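Local coordinates for pancreatic lipase related protein 2 (Equus caballus, PDB 1W52) that probably hydrolyses the ester bonds of galactolipids and triacylglycerols, releasing fatty acids, in the manner of the pancreatic lipases, at residues V3-L8 against W30-V35; T37-Y42 against N102-D107; D202-D207 against F228-G233; A284-S289 against Q325-N330. One frame throughout, in Å; residues are numbered along the deposited sequence.

From the N terminus the four contacts follow one another in series; none nests in or crosses another. Contact 1 closes a loop of 21 residues, bringing the disulfide-linked N-terminal hairpin back to helix 32-35. The chain then enters strand 38-43, which contact 2 pairs with strand 102-107 after 59 residues, near one edge of the large mixed sheet. Contact 3 joins the parallel strands 201-204 and 226-230 further across that sheet, and contact 4 adds strand 285-286 to strand 325-329 at its other edge. Contacts 3 and 4 have centres about 9 Å apart and touch: Phe229 N probably donates to Phe327 O at 2.8 Å.

Contact 1: residues V3-L8 against W30-V35; sequences VCYTPL and WSPEEV
The capped first turn of helix 32-35 meets the N-terminal hairpin where the ring of Tyr5 lies against Pro32. CD of Pro32 sits over one face of this ring, a CH-pi contact whose exact spacing is doubtful. The phenol OH reaches on to CA and CB of Ser31, and Tyr5 CE2 lies 3.6 Å from Trp30 O. Ser31 is the N-cap. Its OG is held between backbone N and carbonyl carbon (chi1 73°) and accepts from Glu34 N at 2.9 Å. A weak return bond from Ser31 N to Glu34 OE2 completes a capping box. An alanine in place of Tyr5 would probably open a gap between hairpin and helix, with the Pro32 ring deprived of its aromatic mate. Strand 3-5 pairs antiparallel with strand 9-11, and the Cys4-Cys10 disulfide links the two. The Leu8 and Pro32 side chains run past one another in opposite senses, CD1 of Leu8 3.8 Å from CG of Pro32, and both also touch Glu129 of helix 116-141. Thr6 and Glu33 approach tip to tip, CG2 3.8 Å from OE2, while Thr6 OG1 is hydrogen-bonded to Arg56.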
loop_
_atom_site.group_PDB
_atom_site.type_symbol
_atom_site.label_atom_id
_atom_site.label_comp_id
_atom_site.label_asym_id
_atom_site.label_seq_id
_atom_site.Cartn_x
_atom_site.Cartn_y
_atom_site.Cartn_z
ATOM N N VAL A 3 -35.134 -5.305 -5.543
ATOM C CA VAL A 3 -35.848 -4.256 -4.771
ATOM C C VAL A 3 -35.321 -2.876 -5.100
ATOM O O VAL A 3 -34.114 -2.712 -5.188
ATOM C CB VAL A 3 -35.672 -4.402 -3.279
ATOM C CG1 VAL A 3 -36.282 -5.688 -2.840
ATOM C CG2 VAL A 3 -34.210 -4.329 -2.878
ATOM N N CYS A 4 -36.190 -1.881 -5.281
ATOM C CA CYS A 4 -35.693 -0.578 -5.725
ATOM C C CYS A 4 -35.646 0.399 -4.621
ATOM O O CYS A 4 -36.252 0.177 -3.582
ATOM C CB CYS A 4 -36.511 -0.018 -6.848
ATOM S SG CYS A 4 -36.439 -1.208 -8.142
ATOM N N TYR A 5 -34.907 1.477 -4.838
ATOM C CA TYR A 5 -34.784 2.481 -3.808
ATOM C C TYR A 5 -34.634 3.881 -4.384
ATOM O O TYR A 5 -34.245 4.062 -5.562
ATOM C CB TYR A 5 -33.603 2.175 -2.888
ATOM C CG TYR A 5 -33.834 1.148 -1.782
ATOM C CD1 TYR A 5 -34.530 1.479 -0.629
ATOM C CD2 TYR A 5 -33.299 -0.153 -1.883
ATOM C CE1 TYR A 5 -34.701 0.550 0.378
ATOM C CE2 TYR A 5 -33.469 -1.082 -0.884
ATOM C CZ TYR A 5 -34.167 -0.721 0.240
ATOM O OH TYR A 5 -34.322 -1.636 1.238
ATOM N N THR A 6 -34.937 4.827 -3.475
ATOM C CA THR A 6 -35.044 6.295 -3.663
ATOM C C THR A 6 -34.650 6.796 -5.087
ATOM O O THR A 6 -35.493 6.597 -5.990
ATOM C CB THR A 6 -34.342 7.053 -2.438
ATOM O OG1 THR A 6 -33.023 6.545 -2.227
ATOM C CG2 THR A 6 -35.020 6.763 -1.078
ATOM N N PRO A 7 -33.477 7.461 -5.302
ATOM C CA PRO A 7 -32.955 7.681 -6.667
ATOM C C PRO A 7 -31.877 6.700 -7.116
ATOM O O PRO A 7 -31.283 6.863 -8.192
ATOM C CB PRO A 7 -32.330 9.066 -6.550
ATOM C CG PRO A 7 -31.850 9.160 -5.133
ATOM C CD PRO A 7 -32.630 8.187 -4.326
ATOM N N LEU A 8 -31.617 5.695 -6.291
ATOM C CA LEU A 8 -30.479 4.812 -6.490
ATOM C C LEU A 8 -30.819 3.663 -7.434
ATOM O O LEU A 8 -29.939 2.969 -7.932
ATOM C CB LEU A 8 -30.015 4.272 -5.148
ATOM C CG LEU A 8 -29.942 5.269 -3.999
ATOM C CD1 LEU A 8 -29.460 4.513 -2.764
ATOM C CD2 LEU A 8 -29.052 6.424 -4.323
ATOM N N TRP A 30 -29.462 -3.962 2.217
ATOM C CA TRP A 30 -30.308 -3.286 3.179
ATOM C C TRP A 30 -30.885 -2.055 2.519
ATOM O O TRP A 30 -30.775 -1.886 1.319
ATOM C CB TRP A 30 -29.478 -2.887 4.420
ATOM C CG TRP A 30 -29.331 -3.998 5.422
ATOM C CD1 TRP A 30 -29.788 -5.278 5.295
ATOM C CD2 TRP A 30 -28.725 -3.925 6.708
ATOM N NE1 TRP A 30 -29.506 -5.999 6.424
ATOM C CE2 TRP A 30 -28.853 -5.189 7.308
ATOM C CE3 TRP A 30 -28.097 -2.916 7.428
ATOM C CZ2 TRP A 30 -28.349 -5.476 8.570
ATOM C CZ3 TRP A 30 -27.606 -3.210 8.699
ATOM C CH2 TRP A 30 -27.741 -4.480 9.247
ATOM N N SER A 31 -31.542 -1.208 3.290
ATOM C CA SER A 31 -32.108 0.002 2.742
ATOM C C SER A 31 -31.108 1.125 2.978
ATOM O O SER A 31 -30.333 1.043 3.919
ATOM C CB SER A 31 -33.411 0.318 3.459
ATOM O OG SER A 31 -33.148 0.788 4.775
ATOM N N PRO A 32 -31.141 2.176 2.156
ATOM C CA PRO A 32 -30.278 3.350 2.346
ATOM C C PRO A 32 -30.309 3.891 3.736
ATOM O O PRO A 32 -29.279 4.313 4.293
ATOM C CB PRO A 32 -30.892 4.376 1.400
ATOM C CG PRO A 32 -31.446 3.519 0.275
ATOM C CD PRO A 32 -32.004 2.315 0.964
ATOM N N GLU A 33 -31.520 3.874 4.265
ATOM C CA GLU A 33 -31.838 4.373 5.601
ATOM C C GLU A 33 -31.170 3.489 6.666
ATOM O O GLU A 33 -30.574 4.013 7.614
ATOM C CB GLU A 33 -33.394 4.419 5.784
ATOM C CG GLU A 33 -34.195 5.390 4.869
ATOM C CD GLU A 33 -34.715 4.794 3.545
ATOM O OE1 GLU A 33 -35.075 3.599 3.505
ATOM O OE2 GLU A 33 -34.807 5.534 2.523
ATOM N N GLU A 34 -31.289 2.160 6.457
ATOM C CA GLU A 34 -30.743 1.067 7.322
ATOM C C GLU A 34 -29.195 1.063 7.389
ATOM O O GLU A 34 -28.610 0.816 8.466
ATOM C CB GLU A 34 -31.242 -0.347 6.858
ATOM C CG GLU A 34 -32.697 -0.702 7.231
ATOM C CD GLU A 34 -33.194 -2.086 6.762
ATOM O OE1 GLU A 34 -33.491 -2.922 7.643
ATOM O OE2 GLU A 34 -33.357 -2.349 5.547
ATOM N N VAL A 35 -28.578 1.328 6.220
ATOM C CA VAL A 35 -27.124 1.583 6.021
ATOM C C VAL A 35 -26.583 2.946 6.542
ATOM O O VAL A 35 -25.405 3.022 6.958
ATOM C CB VAL A 35 -26.755 1.522 4.544
ATOM C CG1 VAL A 35 -25.281 1.621 4.366
ATOM C CG2 VAL A 35 -27.250 0.249 3.918
#

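Contact 2: residues T37-Y42 against N102-D107; sequences TRFLLY and NCISVD
The ring of Phe39 receives Val106 CG2 at its edge, 3.9 Å from CD1, with the two side chains side by side and pointing the same way. Ile104 CG2 lies at the edge of the same ring and is 3.8 Å from Phe39 CB. Tyr42 has Cys103 O at its ring edge. The Arg38 guanidinium carries Leu40 CD2 over one face, 3.8 Å above its plane and offset toward the rim. Phe39, Leu41, Ile104 and Val106 occupy one face of the sheet, where Phe39 packs on helix 116-141. Arg38, Leu40, Tyr42, Cys103, Ser105 and Asp107 line the other, where Tyr42 meets helix 87-96. Leu41, its CG anti to the backbone N (chi1 -171°), crosses Ile104 with CD1 3.6 Å from CG1. The strands run antiparallel in the alpha/beta-hydrolase sheet. Three pairs, Arg38-Asp107, Leu40-Ser105 and Tyr42-Cys103, each exchange two backbone bonds; Cys103 N to Tyr42 O is 2.7 Å, whereas Arg38 N to Asp107 O, at 129°, is weak. Arg38 NE stays 4.6 Å from Asp107 OD1, too long for a salt bridge: the arginine pairs with Glu84, and the carboxylate is held by Gly83 N and Ser109 OG. These donors and the nearby positive charge would probably favour an ionised Asp107.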
loop_
_atom_site.group_PDB
_atom_site.type_symbol
_atom_site.label_atom_id
_atom_site.label_comp_id
_atom_site.label_asym_id
_atom_site.label_seq_id
_atom_site.Cartn_x
_atom_site.Cartn_y
_atom_site.Cartn_z
ATOM N N THR A 37 -25.642 5.820 5.087
ATOM C CA THR A 37 -24.442 6.335 4.396
ATOM C C THR A 37 -24.320 7.823 4.641
ATOM O O THR A 37 -25.300 8.555 4.516
ATOM C CB THR A 37 -24.559 6.155 2.914
ATOM O OG1 THR A 37 -24.871 4.806 2.630
ATOM C CG2 THR A 37 -23.245 6.398 2.230
ATOM N N ARG A 38 -23.128 8.304 4.922
ATOM C CA ARG A 38 -23.013 9.691 5.324
ATOM C C ARG A 38 -21.717 10.269 4.785
ATOM O O ARG A 38 -20.640 9.838 5.181
ATOM C CB ARG A 38 -23.041 9.806 6.853
ATOM C CG ARG A 38 -24.403 9.684 7.527
ATOM C CD ARG A 38 -24.451 10.449 8.856
ATOM N NE ARG A 38 -23.142 10.435 9.507
ATOM C CZ ARG A 38 -22.691 11.353 10.374
ATOM N NH1 ARG A 38 -23.431 12.389 10.758
ATOM N NH2 ARG A 38 -21.475 11.214 10.888
ATOM N N PHE A 39 -21.833 11.256 3.901
ATOM C CA PHE A 39 -20.683 11.932 3.293
ATOM C C PHE A 39 -20.176 13.088 4.146
ATOM O O PHE A 39 -20.907 14.008 4.425
ATOM C CB PHE A 39 -21.132 12.450 1.957
ATOM C CG PHE A 39 -21.608 11.370 1.037
ATOM C CD1 PHE A 39 -20.710 10.485 0.512
ATOM C CD2 PHE A 39 -22.947 11.260 0.696
ATOM C CE1 PHE A 39 -21.124 9.498 -0.335
ATOM C CE2 PHE A 39 -23.392 10.273 -0.191
ATOM C CZ PHE A 39 -22.476 9.379 -0.699
ATOM N N LEU A 40 -18.935 13.026 4.603
ATOM C CA LEU A 40 -18.418 14.043 5.528
ATOM C C LEU A 40 -17.318 14.835 4.869
ATOM O O LEU A 40 -16.315 14.259 4.424
ATOM C CB LEU A 40 -17.848 13.433 6.774
ATOM C CG LEU A 40 -18.621 12.242 7.309
ATOM C CD1 LEU A 40 -18.017 11.860 8.598
ATOM C CD2 LEU A 40 -20.099 12.560 7.490
ATOM N N LEU A 41 -17.507 16.162 4.814
ATOM C CA LEU A 41 -16.709 17.003 3.910
ATOM C C LEU A 41 -15.635 17.819 4.621
ATOM O O LEU A 41 -15.912 18.605 5.504
ATOM C CB LEU A 41 -17.593 17.911 3.046
ATOM C CG LEU A 41 -16.888 18.682 1.913
ATOM C CD1 LEU A 41 -15.688 17.987 1.324
ATOM C CD2 LEU A 41 -17.826 18.904 0.783
ATOM N N TYR A 42 -14.406 17.571 4.220
ATOM C CA TYR A 42 -13.264 18.249 4.736
ATOM C C TYR A 42 -12.617 18.956 3.540
ATOM O O TYR A 42 -12.545 18.408 2.446
ATOM C CB TYR A 42 -12.300 17.243 5.339
ATOM C CG TYR A 42 -12.735 16.569 6.639
ATOM C CD1 TYR A 42 -12.435 17.150 7.860
ATOM C CD2 TYR A 42 -13.374 15.301 6.654
ATOM C CE1 TYR A 42 -12.795 16.516 9.076
ATOM C CE2 TYR A 42 -13.741 14.664 7.871
ATOM C CZ TYR A 42 -13.446 15.279 9.076
ATOM O OH TYR A 42 -13.777 14.716 10.295
ATOM N N ASN A 102 -10.748 19.042 -1.860
ATOM C CA ASN A 102 -11.914 18.492 -1.211
ATOM C C ASN A 102 -11.678 17.051 -0.855
ATOM O O ASN A 102 -11.399 16.221 -1.738
ATOM C CB ASN A 102 -13.084 18.493 -2.192
ATOM C CG ASN A 102 -13.307 19.825 -2.819
ATOM O OD1 ASN A 102 -13.421 20.829 -2.102
ATOM N ND2 ASN A 102 -13.381 19.861 -4.167
ATOM N N CYS A 103 -11.818 16.720 0.424
ATOM C CA CYS A 103 -11.735 15.322 0.828
ATOM C C CYS A 103 -12.965 14.897 1.600
ATOM O O CYS A 103 -13.268 15.459 2.620
ATOM C CB CYS A 103 -10.451 15.060 1.613
ATOM S SG CYS A 103 -10.203 13.285 1.901
ATOM N N ILE A 104 -13.685 13.919 1.072
ATOM C CA ILE A 104 -14.854 13.344 1.746
ATOM C C ILE A 104 -14.596 11.912 2.250
ATOM O O ILE A 104 -14.052 11.056 1.526
ATOM C CB ILE A 104 -16.099 13.287 0.809
ATOM C CG1 ILE A 104 -16.361 14.623 0.095
ATOM C CG2 ILE A 104 -17.328 12.838 1.594
ATOM C CD1 ILE A 104 -17.134 14.445 -1.199
ATOM N N SER A 105 -15.036 11.679 3.487
ATOM C CA SER A 105 -14.963 10.398 4.155
ATOM C C SER A 105 -16.356 9.838 4.078
ATOM O O SER A 105 -17.297 10.497 4.477
ATOM C CB SER A 105 -14.529 10.610 5.602
ATOM O OG SER A 105 -14.738 9.444 6.392
ATOM N N VAL A 106 -16.493 8.655 3.495
ATOM C CA VAL A 106 -17.794 8.022 3.309
ATOM C C VAL A 106 -18.076 7.085 4.491
ATOM O O VAL A 106 -17.582 5.958 4.522
ATOM C CB VAL A 106 -17.833 7.225 2.008
ATOM C CG1 VAL A 106 -19.187 6.507 1.859
ATOM C CG2 VAL A 106 -17.554 8.128 0.803
ATOM N N ASP A 107 -18.849 7.548 5.469
ATOM C CA ASP A 107 -19.148 6.733 6.636
ATOM C C ASP A 107 -20.397 5.916 6.429
ATOM O O ASP A 107 -21.467 6.470 6.313
ATOM C CB ASP A 107 -19.351 7.605 7.861
ATOM C CG ASP A 107 -19.857 6.808 9.071
ATOM O OD1 ASP A 107 -21.012 6.409 9.053
ATOM O OD2 ASP A 107 -19.195 6.534 10.082
#

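Contact 3: residues D202-D207 against F228-G233; sequences DVIHTD and FFPNGG
His205 stacks on Phe229, and its atoms meet the neighbouring strand one after another. CB lies 3.5 Å from Phe228 O. CG, anti to the carbonyl carbon (chi1 -62°), is 3.5 Å from Phe229 CE2. The imidazole lies over a face of Phe229, and of that ring CD2 and NE2 are closest to CZ. The result is an offset stack, with centroids 4.2 Å apart and planes at 7°. The imidazole edge at CD2 faces Phe228 O, which lies in the ring plane 3.2 Å from CD2. Val203 CG1 covers the opposite face of the imidazole. At the tip, ND1 is bonded to Met219 O and NE2 to Asp227 OD1, which fixes the rotation of the ring and would tend to favour its charged form. An alanine here would probably leave Phe229 without its stacking partner and the Asp227 carboxylate without its imidazole mate.

Around this pair, Phe228 N donates to Val203 O at 2.8 Å, and His205 N to Phe228 O at 3.1 Å. Pro230 CG packs against both Ile204 CG2 and Thr206 CG2, just where the chain enters a type II turn from Phe229 to Gly232. Beyond the strand end, Thr206 N bonds Asp178, and Asp207 touches His265. Neighbouring parallel strands leading to a predicted Ser-His-Asp triad at their C-terminal ends are characteristic of the alpha/beta-hydrolase fold.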
loop_
_atom_site.group_PDB
_atom_site.type_symbol
_atom_site.label_atom_id
_atom_site.label_comp_id
_atom_site.label_asym_id
_atom_site.label_seq_id
_atom_site.Cartn_x
_atom_site.Cartn_y
_atom_site.Cartn_z
ATOM N N ASP A 202 -5.269 1.860 -8.945
ATOM C CA ASP A 202 -4.040 1.378 -8.330
ATOM C C ASP A 202 -4.362 0.603 -7.058
ATOM O O ASP A 202 -5.173 1.021 -6.248
ATOM C CB ASP A 202 -3.112 2.539 -7.980
ATOM C CG ASP A 202 -3.805 3.612 -7.137
ATOM O OD1 ASP A 202 -5.043 3.838 -7.346
ATOM O OD2 ASP A 202 -3.190 4.261 -6.256
ATOM N N VAL A 203 -3.697 -0.508 -6.853
ATOM C CA VAL A 203 -4.004 -1.344 -5.720
ATOM C C VAL A 203 -2.783 -1.611 -4.833
ATOM O O VAL A 203 -1.709 -1.890 -5.330
ATOM C CB VAL A 203 -4.576 -2.668 -6.204
ATOM C CG1 VAL A 203 -5.274 -3.410 -5.057
ATOM C CG2 VAL A 203 -5.539 -2.411 -7.335
ATOM N N ILE A 204 -2.982 -1.519 -3.521
ATOM C CA ILE A 204 -2.020 -2.022 -2.547
ATOM C C ILE A 204 -2.513 -3.326 -1.897
ATOM O O ILE A 204 -3.595 -3.369 -1.337
ATOM C CB ILE A 204 -1.728 -0.955 -1.499
ATOM C CG1 ILE A 204 -1.227 0.275 -2.206
ATOM C CG2 ILE A 204 -0.623 -1.412 -0.540
ATOM C CD1 ILE A 204 -1.084 1.469 -1.271
ATOM N N HIS A 205 -1.684 -4.370 -1.990
ATOM C CA HIS A 205 -2.001 -5.721 -1.498
ATOM C C HIS A 205 -1.137 -6.038 -0.267
ATOM O O HIS A 205 0.063 -6.264 -0.411
ATOM C CB HIS A 205 -1.617 -6.778 -2.522
ATOM C CG HIS A 205 -2.339 -6.698 -3.840
ATOM N ND1 HIS A 205 -3.398 -7.525 -4.155
ATOM C CD2 HIS A 205 -2.079 -5.972 -4.959
ATOM C CE1 HIS A 205 -3.780 -7.282 -5.398
ATOM N NE2 HIS A 205 -3.005 -6.337 -5.903
ATOM N N THR A 206 -1.748 -6.047 0.920
ATOM C CA THR A 206 -1.036 -6.359 2.159
ATOM C C THR A 206 -1.418 -7.676 2.834
ATOM O O THR A 206 -0.709 -8.071 3.723
ATOM C CB THR A 206 -1.190 -5.232 3.208
ATOM O OG1 THR A 206 -2.589 -4.974 3.450
ATOM C CG2 THR A 206 -0.612 -3.894 2.674
ATOM N N ASP A 207 -2.515 -8.344 2.453
ATOM C CA ASP A 207 -2.979 -9.532 3.200
ATOM C C ASP A 207 -3.500 -10.587 2.244
ATOM O O ASP A 207 -4.507 -11.219 2.474
ATOM C CB ASP A 207 -4.063 -9.110 4.202
ATOM C CG ASP A 207 -4.444 -10.207 5.220
ATOM O OD1 ASP A 207 -3.574 -11.057 5.491
ATOM O OD2 ASP A 207 -5.580 -10.262 5.782
ATOM N N PHE A 228 0.505 -3.113 -6.465
ATOM C CA PHE A 228 1.720 -3.103 -5.646
ATOM C C PHE A 228 1.674 -4.220 -4.597
ATOM O O PHE A 228 0.593 -4.476 -4.026
ATOM C CB PHE A 228 1.855 -1.784 -4.915
ATOM C CG PHE A 228 1.945 -0.595 -5.812
ATOM C CD1 PHE A 228 0.822 -0.105 -6.458
ATOM C CD2 PHE A 228 3.138 0.062 -5.980
ATOM C CE1 PHE A 228 0.892 0.997 -7.252
ATOM C CE2 PHE A 228 3.225 1.180 -6.785
ATOM C CZ PHE A 228 2.097 1.650 -7.409
ATOM N N PHE A 229 2.841 -4.836 -4.317
ATOM C CA PHE A 229 2.964 -5.902 -3.307
ATOM C C PHE A 229 4.018 -5.672 -2.207
ATOM O O PHE A 229 5.053 -6.338 -2.194
ATOM C CB PHE A 229 3.247 -7.208 -4.032
ATOM C CG PHE A 229 2.134 -7.646 -4.880
ATOM C CD1 PHE A 229 1.994 -7.134 -6.162
ATOM C CD2 PHE A 229 1.186 -8.528 -4.389
ATOM C CE1 PHE A 229 0.901 -7.563 -6.979
ATOM C CE2 PHE A 229 0.069 -8.923 -5.158
ATOM C CZ PHE A 229 -0.072 -8.453 -6.457
ATOM N N PRO A 230 3.783 -4.745 -1.287
ATOM C CA PRO A 230 4.763 -4.443 -0.241
ATOM C C PRO A 230 5.133 -5.673 0.555
ATOM O O PRO A 230 4.299 -6.454 1.056
ATOM C CB PRO A 230 4.015 -3.478 0.689
ATOM C CG PRO A 230 2.558 -3.660 0.361
ATOM C CD PRO A 230 2.592 -3.917 -1.135
ATOM N N ASN A 231 6.419 -5.870 0.696
ATOM C CA ASN A 231 6.888 -7.056 1.368
ATOM C C ASN A 231 6.331 -8.303 0.772
ATOM O O ASN A 231 6.081 -9.251 1.527
ATOM C CB ASN A 231 6.497 -6.938 2.790
ATOM C CG ASN A 231 6.792 -5.540 3.321
ATOM O OD1 ASN A 231 7.949 -5.084 3.220
ATOM N ND2 ASN A 231 5.775 -4.854 3.876
ATOM N N GLY A 232 6.129 -8.354 -0.548
ATOM C CA GLY A 232 5.442 -9.498 -1.137
ATOM C C GLY A 232 3.920 -9.557 -0.920
ATOM O O GLY A 232 3.212 -10.405 -1.478
ATOM N N GLY A 233 3.399 -8.646 -0.129
ATOM C CA GLY A 233 1.974 -8.567 0.069
ATOM C C GLY A 233 1.250 -9.644 0.861
ATOM O O GLY A 233 0.039 -9.598 0.966
#

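Contact 4: residues A284-S289 against Q325-N330; sequences AYPCDS and QTFFLN
Tyr285 and Phe328 exchange two backbone hydrogen bonds, Tyr285 N to Phe328 O at 2.9 Å and Phe328 N to Tyr285 O at 2.8 Å, as an antiparallel pair. Polar contact continues past this pair with a weak bond from Thr326 OG1 to Cys287 O at 3.2 Å. The hydroxyl is set for it between backbone N and carbonyl carbon (chi1 64°). Pro286 CA also makes a CA-H...O contact with Thr326 O.

The short, weakly bonded strand 285-286 is the outermost at this edge of the chain's alpha/beta-hydrolase sheet, and strand 325-329 stands between it and strand 226-230. There Phe327 meets the ring of Phe228, and Phe328 that of Phe229.

Among the apolar contacts, Ala284 CB lies 4.1 Å from Leu329 CD2 and packs against the Phe327 side chain, the modelled CB-CB spacing being doubtfully short. Pro286 crosses Phe327 obliquely, its CG 3.8 Å from CD2. Cys287 CB meets the edge of the Phe328 ring, 3.5 Å from CD1, while CE1 sits 3.6 Å from the carbonyl C of Ser289. Cys287 is joined by a disulfide to Cys298, and Ser289 is the N-cap of helix 290-294, whose Phe293 touches both Phe328 and Cys287.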
loop_
_atom_site.group_PDB
_atom_site.type_symbol
_atom_site.label_atom_id
_atom_site.label_comp_id
_atom_site.label_asym_id
_atom_site.label_seq_id
_atom_site.Cartn_x
_atom_site.Cartn_y
_atom_site.Cartn_z
ATOM N N ALA A 284 7.972 1.648 -5.597
ATOM C CA ALA A 284 7.836 0.299 -6.075
ATOM C C ALA A 284 8.752 0.014 -7.255
ATOM O O ALA A 284 9.085 0.884 -8.043
ATOM C CB ALA A 284 6.408 0.056 -6.444
ATOM N N TYR A 285 9.148 -1.230 -7.382
ATOM C CA TYR A 285 10.076 -1.624 -8.432
ATOM C C TYR A 285 9.342 -2.648 -9.250
ATOM O O TYR A 285 8.638 -3.467 -8.688
ATOM C CB TYR A 285 11.353 -2.278 -7.869
ATOM C CG TYR A 285 12.220 -1.362 -7.033
ATOM C CD1 TYR A 285 11.753 -0.869 -5.852
ATOM C CD2 TYR A 285 13.494 -0.993 -7.424
ATOM C CE1 TYR A 285 12.471 -0.056 -5.091
ATOM C CE2 TYR A 285 14.250 -0.127 -6.618
ATOM C CZ TYR A 285 13.703 0.320 -5.452
ATOM O OH TYR A 285 14.324 1.139 -4.543
ATOM N N PRO A 286 9.491 -2.660 -10.561
ATOM C CA PRO A 286 8.713 -3.611 -11.361
ATOM C C PRO A 286 9.451 -4.936 -11.340
ATOM O O PRO A 286 10.671 -4.860 -11.141
ATOM C CB PRO A 286 8.687 -2.950 -12.730
ATOM C CG PRO A 286 9.313 -1.529 -12.453
ATOM C CD PRO A 286 10.344 -1.798 -11.387
ATOM N N CYS A 287 8.749 -6.071 -11.472
ATOM C CA CYS A 287 9.342 -7.391 -11.316
ATOM C C CYS A 287 8.332 -8.469 -11.553
ATOM O O CYS A 287 7.163 -8.205 -11.455
ATOM C CB CYS A 287 9.863 -7.576 -9.911
ATOM S SG CYS A 287 11.485 -8.386 -9.855
ATOM N N ASP A 288 8.777 -9.691 -11.843
ATOM C CA ASP A 288 7.861 -10.795 -12.186
ATOM C C ASP A 288 7.313 -11.416 -10.952
ATOM O O ASP A 288 6.237 -11.962 -10.975
ATOM C CB ASP A 288 8.567 -11.935 -12.925
ATOM C CG ASP A 288 9.429 -11.449 -14.072
ATOM O OD1 ASP A 288 8.849 -10.843 -15.006
ATOM O OD2 ASP A 288 10.678 -11.622 -14.132
ATOM N N SER A 289 8.112 -11.405 -9.896
ATOM C CA SER A 289 7.754 -12.067 -8.658
ATOM C C SER A 289 8.600 -11.522 -7.542
ATOM O O SER A 289 9.724 -11.054 -7.765
ATOM C CB SER A 289 8.008 -13.558 -8.758
ATOM O OG SER A 289 9.387 -13.791 -8.921
ATOM N N GLN A 325 0.072 -4.356 -14.164
ATOM C CA GLN A 325 1.463 -3.978 -13.985
ATOM C C GLN A 325 1.759 -4.186 -12.520
ATOM O O GLN A 325 1.092 -3.598 -11.665
ATOM C CB GLN A 325 1.698 -2.502 -14.301
ATOM C CG GLN A 325 1.452 -2.054 -15.743
ATOM C CD GLN A 325 1.677 -0.541 -15.959
ATOM O OE1 GLN A 325 0.716 0.258 -15.918
ATOM N NE2 GLN A 325 2.937 -0.159 -16.196
ATOM N N THR A 326 2.747 -5.021 -12.220
ATOM C CA THR A 326 3.019 -5.312 -10.833
ATOM C C THR A 326 4.357 -4.773 -10.423
ATOM O O THR A 326 5.312 -4.746 -11.217
ATOM C CB THR A 326 2.976 -6.816 -10.538
ATOM O OG1 THR A 326 4.016 -7.437 -11.252
ATOM C CG2 THR A 326 1.747 -7.513 -11.105
ATOM N N PHE A 327 4.388 -4.343 -9.162
ATOM C CA PHE A 327 5.580 -3.825 -8.498
ATOM C C PHE A 327 5.762 -4.359 -7.035
ATOM O O PHE A 327 4.782 -4.736 -6.362
ATOM C CB PHE A 327 5.551 -2.300 -8.470
ATOM C CG PHE A 327 5.122 -1.696 -9.750
ATOM C CD1 PHE A 327 3.780 -1.830 -10.192
ATOM C CD2 PHE A 327 6.041 -0.990 -10.548
ATOM C CE1 PHE A 327 3.364 -1.276 -11.390
ATOM C CE2 PHE A 327 5.625 -0.442 -11.737
ATOM C CZ PHE A 327 4.270 -0.594 -12.153
ATOM N N PHE A 328 7.022 -4.358 -6.577
ATOM C CA PHE A 328 7.427 -4.886 -5.293
ATOM C C PHE A 328 8.296 -3.942 -4.565
ATOM O O PHE A 328 8.812 -3.061 -5.109
ATOM C CB PHE A 328 8.155 -6.191 -5.469
ATOM C CG PHE A 328 7.291 -7.252 -6.033
ATOM C CD1 PHE A 328 7.389 -7.609 -7.367
ATOM C CD2 PHE A 328 6.326 -7.855 -5.264
ATOM C CE1 PHE A 328 6.571 -8.615 -7.930
ATOM C CE2 PHE A 328 5.487 -8.859 -5.825
ATOM C CZ PHE A 328 5.624 -9.235 -7.165
ATOM N N LEU A 329 8.418 -4.123 -3.284
ATOM C CA LEU A 329 9.188 -3.221 -2.468
ATOM C C LEU A 329 9.137 -3.727 -1.001
ATOM O O LEU A 329 8.432 -4.710 -0.707
ATOM C CB LEU A 329 8.634 -1.813 -2.603
ATOM C CG LEU A 329 7.244 -1.664 -2.022
ATOM C CD1 LEU A 329 6.979 -0.193 -1.533
ATOM C CD2 LEU A 329 6.206 -2.167 -2.987
ATOM N N ASN A 330 9.856 -3.064 -0.097
ATOM C CA ASN A 330 9.789 -3.432 1.299
ATOM C C ASN A 330 9.534 -2.212 2.186
ATOM O O ASN A 330 10.261 -1.243 2.122
ATOM C CB ASN A 330 11.096 -4.158 1.737
ATOM C CG ASN A 330 11.230 -5.606 1.176
ATOM O OD1 ASN A 330 12.366 -6.071 0.874
ATOM N ND2 ASN A 330 10.100 -6.308 1.037
#